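Local atomic coordinates of mannan endo-1,4-beta-mannosidase (Cryptopygus antarcticus, PDB entry 4OOU), a protein that hydrolyses internal beta-1,4-mannosidic linkages in mannans, galactomannans and glucomannans, releasing mainly short manno-oligosaccharides. Residues A[219-231]-A[262-275]. Residues are numbered along the deposited sequence; the frame is centred on the assembly and turned at random.
Sequences LKTINWISSAIHN and CLTGAGGKSNGIIN
Helices 219-231 and 262-267 cross almost perpendicularly, axes 7.6 Å apart, and the chain after Gly267 then runs beside the first helix, bringing the CA atoms of Ser227 and Gly272 to 3.7 Å. Leu219 packs on Leu263 and Ala266 at the crossing. Asn223 reaches into the turn from Lys269 to Gly272, its CG swung opposite the backbone N (chi1 -179°): OD1 takes the Lys269 N-H on a lone pair at 3.0 Å, while ND2 gives both hydrogens, in the amide plane, to Lys269 O and Gly272 O, each 2.8 Å away. An alanine here would take away all three bonds and would probably leave Lys269 N and Gly272 O without these mates and the type I turn less firmly held to the helix. Lys269 lays its CE over one face of Trp224, 4.2 Å from the five-membered ring centroid, a CH-pi contact. Ser227 OG hydrogen-bonds to Asn271 OD1 at 2.7 Å. Ser226 OG and His230 NE2 hydrogen-bond to Ile273 O from opposite faces of its carbonyl plane, the imidazole edge-on at 3.3 Å. Beyond the contact, Lys220 forms a salt bridge with substrate-binding Glu149. Side chains of an outer TIM-barrel helix thus bind mostly backbone groups of the irregular loop leading to strand 277-281, consistent with their setting its course.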
loop_
_atom_site.group_PDB
_atom_site.type_symbol
_atom_site.label_atom_id
_atom_site.label_comp_id
_atom_site.label_asym_id
_atom_site.label_seq_id
_atom_site.Cartn_x
_atom_site.Cartn_y
_atom_site.Cartn_z
ATOM N N LEU A 219 -2.483 -1.548 15.526
ATOM C CA LEU A 219 -1.112 -2.085 15.429
ATOM C C LEU A 219 -1.034 -3.565 15.708
ATOM O O LEU A 219 -0.213 -4.252 15.098
ATOM C CB LEU A 219 -0.153 -1.355 16.397
ATOM C CG LEU A 219 0.100 0.121 16.080
ATOM C CD1 LEU A 219 0.909 0.775 17.181
ATOM C CD2 LEU A 219 0.801 0.244 14.735
ATOM N N LYS A 220 -1.859 -4.037 16.641
ATOM C CA LYS A 220 -1.949 -5.457 16.938
ATOM C C LYS A 220 -2.505 -6.173 15.703
ATOM O O LYS A 220 -2.008 -7.227 15.256
ATOM C CB LYS A 220 -2.885 -5.678 18.117
ATOM C CG LYS A 220 -2.942 -7.131 18.571
ATOM C CD LYS A 220 -4.325 -7.535 19.057
ATOM C CE LYS A 220 -4.223 -8.711 19.994
ATOM N NZ LYS A 220 -5.558 -9.001 20.540
ATOM N N THR A 221 -3.553 -5.587 15.141
ATOM C CA THR A 221 -4.175 -6.193 13.984
ATOM C C THR A 221 -3.195 -6.277 12.823
ATOM O O THR A 221 -3.077 -7.335 12.176
ATOM C CB THR A 221 -5.440 -5.436 13.605
ATOM O OG1 THR A 221 -6.337 -5.522 14.702
ATOM C CG2 THR A 221 -6.088 -6.030 12.390
ATOM N N ILE A 222 -2.449 -5.204 12.574
ATOM C CA ILE A 222 -1.544 -5.272 11.437
ATOM C C ILE A 222 -0.322 -6.168 11.758
ATOM O O ILE A 222 0.147 -6.905 10.898
ATOM C CB ILE A 222 -1.320 -3.913 10.625
ATOM C CG1 ILE A 222 0.118 -3.761 10.152
ATOM C CG2 ILE A 222 -1.815 -2.608 11.292
ATOM C CD1 ILE A 222 0.956 -2.950 11.082
ATOM N N ASN A 223 0.112 -6.182 13.009
ATOM C CA ASN A 223 1.174 -7.103 13.450
ATOM C C ASN A 223 0.820 -8.565 13.167
ATOM O O ASN A 223 1.567 -9.267 12.465
ATOM C CB ASN A 223 1.466 -6.891 14.948
ATOM C CG ASN A 223 2.573 -7.796 15.484
ATOM O OD1 ASN A 223 2.378 -8.476 16.502
ATOM N ND2 ASN A 223 3.745 -7.792 14.815
ATOM N N TRP A 224 -0.340 -8.998 13.657
ATOM C CA TRP A 224 -0.763 -10.372 13.439
ATOM C C TRP A 224 -0.834 -10.684 11.959
ATOM O O TRP A 224 -0.434 -11.772 11.533
ATOM C CB TRP A 224 -2.122 -10.662 14.057
ATOM C CG TRP A 224 -2.100 -10.822 15.524
ATOM C CD1 TRP A 224 -1.365 -10.108 16.399
ATOM C CD2 TRP A 224 -2.886 -11.733 16.307
ATOM N NE1 TRP A 224 -1.628 -10.504 17.676
ATOM C CE2 TRP A 224 -2.562 -11.500 17.657
ATOM C CE3 TRP A 224 -3.835 -12.724 15.999
ATOM C CZ2 TRP A 224 -3.145 -12.222 18.718
ATOM C CZ3 TRP A 224 -4.417 -13.455 17.058
ATOM C CH2 TRP A 224 -4.068 -13.189 18.400
ATOM N N ILE A 225 -1.357 -9.740 11.167
ATOM C CA ILE A 225 -1.554 -10.016 9.755
ATOM C C ILE A 225 -0.238 -10.153 8.985
ATOM O O ILE A 225 -0.069 -11.103 8.210
ATOM C CB ILE A 225 -2.482 -8.992 9.113
ATOM C CG1 ILE A 225 -3.895 -9.154 9.680
ATOM C CG2 ILE A 225 -2.547 -9.201 7.606
ATOM C CD1 ILE A 225 -4.814 -7.994 9.339
ATOM N N SER A 226 0.695 -9.223 9.216
ATOM C CA SER A 226 2.044 -9.305 8.642
ATOM C C SER A 226 2.725 -10.600 9.061
ATOM O O SER A 226 3.397 -11.276 8.261
ATOM C CB SER A 226 2.891 -8.141 9.129
ATOM O OG SER A 226 4.202 -8.194 8.613
ATOM N N SER A 227 2.552 -10.957 10.331
ATOM C CA SER A 227 3.257 -12.102 10.815
ATOM C C SER A 227 2.901 -13.280 9.938
ATOM O O SER A 227 3.775 -14.077 9.610
ATOM C CB SER A 227 2.961 -12.414 12.278
ATOM O OG SER A 227 3.629 -13.636 12.607
ATOM N N ALA A 228 1.633 -13.380 9.553
ATOM C CA ALA A 228 1.143 -14.587 8.920
ATOM C C ALA A 228 1.490 -14.620 7.429
ATOM O O ALA A 228 1.735 -15.708 6.828
ATOM C CB ALA A 228 -0.347 -14.736 9.153
ATOM N N ILE A 229 1.521 -13.435 6.827
ATOM C CA ILE A 229 2.076 -13.312 5.473
ATOM C C ILE A 229 3.551 -13.764 5.449
ATOM O O ILE A 229 3.965 -14.572 4.608
ATOM C CB ILE A 229 2.017 -11.861 4.963
ATOM C CG1 ILE A 229 0.557 -11.364 4.918
ATOM C CG2 ILE A 229 2.675 -11.784 3.585
ATOM C CD1 ILE A 229 0.377 -9.894 4.620
ATOM N N HIS A 230 4.351 -13.217 6.361
ATOM C CA HIS A 230 5.742 -13.614 6.435
ATOM C C HIS A 230 5.839 -15.108 6.742
ATOM O O HIS A 230 6.640 -15.784 6.130
ATOM C CB HIS A 230 6.508 -12.790 7.482
ATOM C CG HIS A 230 6.657 -11.333 7.133
ATOM N ND1 HIS A 230 7.235 -10.902 5.956
ATOM C CD2 HIS A 230 6.338 -10.210 7.827
ATOM C CE1 HIS A 230 7.247 -9.579 5.936
ATOM N NE2 HIS A 230 6.721 -9.135 7.065
ATOM N N ASN A 231 5.017 -15.623 7.660
ATOM C CA ASN A 231 5.013 -17.079 7.953
ATOM C C ASN A 231 4.890 -17.910 6.662
ATOM O O ASN A 231 5.577 -18.902 6.471
ATOM C CB ASN A 231 3.878 -17.498 8.926
ATOM C CG ASN A 231 4.118 -17.059 10.378
ATOM O OD1 ASN A 231 3.169 -16.798 11.114
ATOM N ND2 ASN A 231 5.367 -16.945 10.779
ATOM N N CYS A 262 7.193 -0.933 17.796
ATOM C CA CYS A 262 5.780 -0.673 18.057
ATOM C C CYS A 262 4.813 -1.793 17.634
ATOM O O CYS A 262 3.870 -2.096 18.369
ATOM C CB CYS A 262 5.330 0.610 17.341
ATOM S SG CYS A 262 5.927 2.136 18.038
ATOM N N LEU A 263 4.991 -2.327 16.431
ATOM C CA LEU A 263 4.112 -3.375 15.925
ATOM C C LEU A 263 4.292 -4.619 16.747
ATOM O O LEU A 263 3.308 -5.265 17.175
ATOM C CB LEU A 263 4.438 -3.758 14.477
ATOM C CG LEU A 263 4.105 -2.774 13.368
ATOM C CD1 LEU A 263 4.459 -3.392 12.018
ATOM C CD2 LEU A 263 2.656 -2.325 13.432
ATOM N N THR A 264 5.565 -4.956 16.917
ATOM C CA THR A 264 5.984 -6.172 17.598
ATOM C C THR A 264 5.498 -6.157 19.076
ATOM O O THR A 264 4.932 -7.133 19.569
ATOM C CB THR A 264 7.513 -6.344 17.358
ATOM O OG1 THR A 264 7.726 -7.525 16.563
ATOM C CG2 THR A 264 8.368 -6.311 18.635
ATOM N N GLY A 265 5.643 -5.012 19.737
ATOM C CA GLY A 265 5.057 -4.785 21.054
ATOM C C GLY A 265 3.544 -4.644 21.136
ATOM O O GLY A 265 3.011 -4.537 22.218
ATOM N N ALA A 266 2.830 -4.647 20.026
ATOM C CA ALA A 266 1.358 -4.565 20.083
ATOM C C ALA A 266 0.700 -5.950 20.077
ATOM O O ALA A 266 -0.353 -6.164 20.689
ATOM C CB ALA A 266 0.823 -3.746 18.919
ATOM N N GLY A 267 1.289 -6.867 19.331
ATOM C CA GLY A 267 0.650 -8.143 19.079
ATOM C C GLY A 267 1.563 -9.314 19.314
ATOM O O GLY A 267 1.128 -10.456 19.238
ATOM N N GLY A 268 2.832 -9.017 19.565
ATOM C CA GLY A 268 3.731 -9.977 20.144
ATOM C C GLY A 268 4.222 -10.936 19.119
ATOM O O GLY A 268 4.791 -11.950 19.471
ATOM N N LYS A 269 3.998 -10.622 17.847
ATOM C CA LYS A 269 4.473 -11.472 16.771
ATOM C C LYS A 269 5.675 -10.763 16.180
ATOM O O LYS A 269 5.609 -9.599 15.744
ATOM C CB LYS A 269 3.368 -11.835 15.771
ATOM C CG LYS A 269 2.260 -12.636 16.459
ATOM C CD LYS A 269 1.695 -13.787 15.633
ATOM C CE LYS A 269 0.363 -14.295 16.197
ATOM N NZ LYS A 269 0.529 -15.530 17.011
ATOM N N SER A 270 6.791 -11.482 16.246
ATOM C CA SER A 270 8.087 -10.863 16.199
ATOM C C SER A 270 8.479 -10.543 14.764
ATOM O O SER A 270 9.231 -9.609 14.524
ATOM C CB SER A 270 9.124 -11.764 16.900
ATOM O OG SER A 270 9.596 -12.752 16.022
ATOM N N ASN A 271 7.973 -11.333 13.822
ATOM C CA ASN A 271 8.173 -11.091 12.389
ATOM C C ASN A 271 6.949 -10.437 11.735
ATOM O O ASN A 271 6.695 -10.630 10.562
ATOM C CB ASN A 271 8.489 -12.416 11.682
ATOM C CG ASN A 271 7.280 -13.298 11.547
ATOM O OD1 ASN A 271 6.293 -13.154 12.279
ATOM N ND2 ASN A 271 7.323 -14.182 10.580
ATOM N N GLY A 272 6.190 -9.655 12.506
ATOM C CA GLY A 272 4.986 -9.027 12.000
ATOM C C GLY A 272 5.323 -7.591 11.760
ATOM O O GLY A 272 4.786 -6.690 12.451
ATOM N N ILE A 273 6.237 -7.386 10.806
ATOM C CA ILE A 273 6.771 -6.051 10.534
ATOM C C ILE A 273 6.367 -5.528 9.163
ATOM O O ILE A 273 5.837 -6.267 8.344
ATOM C CB ILE A 273 8.294 -5.957 10.716
ATOM C CG1 ILE A 273 9.071 -6.901 9.775
ATOM C CG2 ILE A 273 8.642 -6.204 12.170
ATOM C CD1 ILE A 273 10.572 -6.611 9.670
ATOM N N ILE A 274 6.529 -4.231 8.955
ATOM C CA ILE A 274 6.469 -3.728 7.600
ATOM C C ILE A 274 7.887 -3.667 7.097
ATOM O O ILE A 274 8.802 -3.477 7.861
ATOM C CB ILE A 274 5.737 -2.390 7.432
ATOM C CG1 ILE A 274 6.277 -1.292 8.321
ATOM C CG2 ILE A 274 4.272 -2.567 7.720
ATOM C CD1 ILE A 274 5.487 0.003 8.153
ATOM N N ASN A 275 8.054 -3.874 5.806
ATOM C CA ASN A 275 9.359 -3.885 5.185
ATOM C C ASN A 275 9.714 -2.564 4.544
ATOM O O ASN A 275 10.899 -2.322 4.294
ATOM C CB ASN A 275 9.382 -5.004 4.179
ATOM C CG ASN A 275 9.072 -6.314 4.833
ATOM O OD1 ASN A 275 8.026 -6.936 4.604
ATOM N ND2 ASN A 275 9.960 -6.712 5.736
#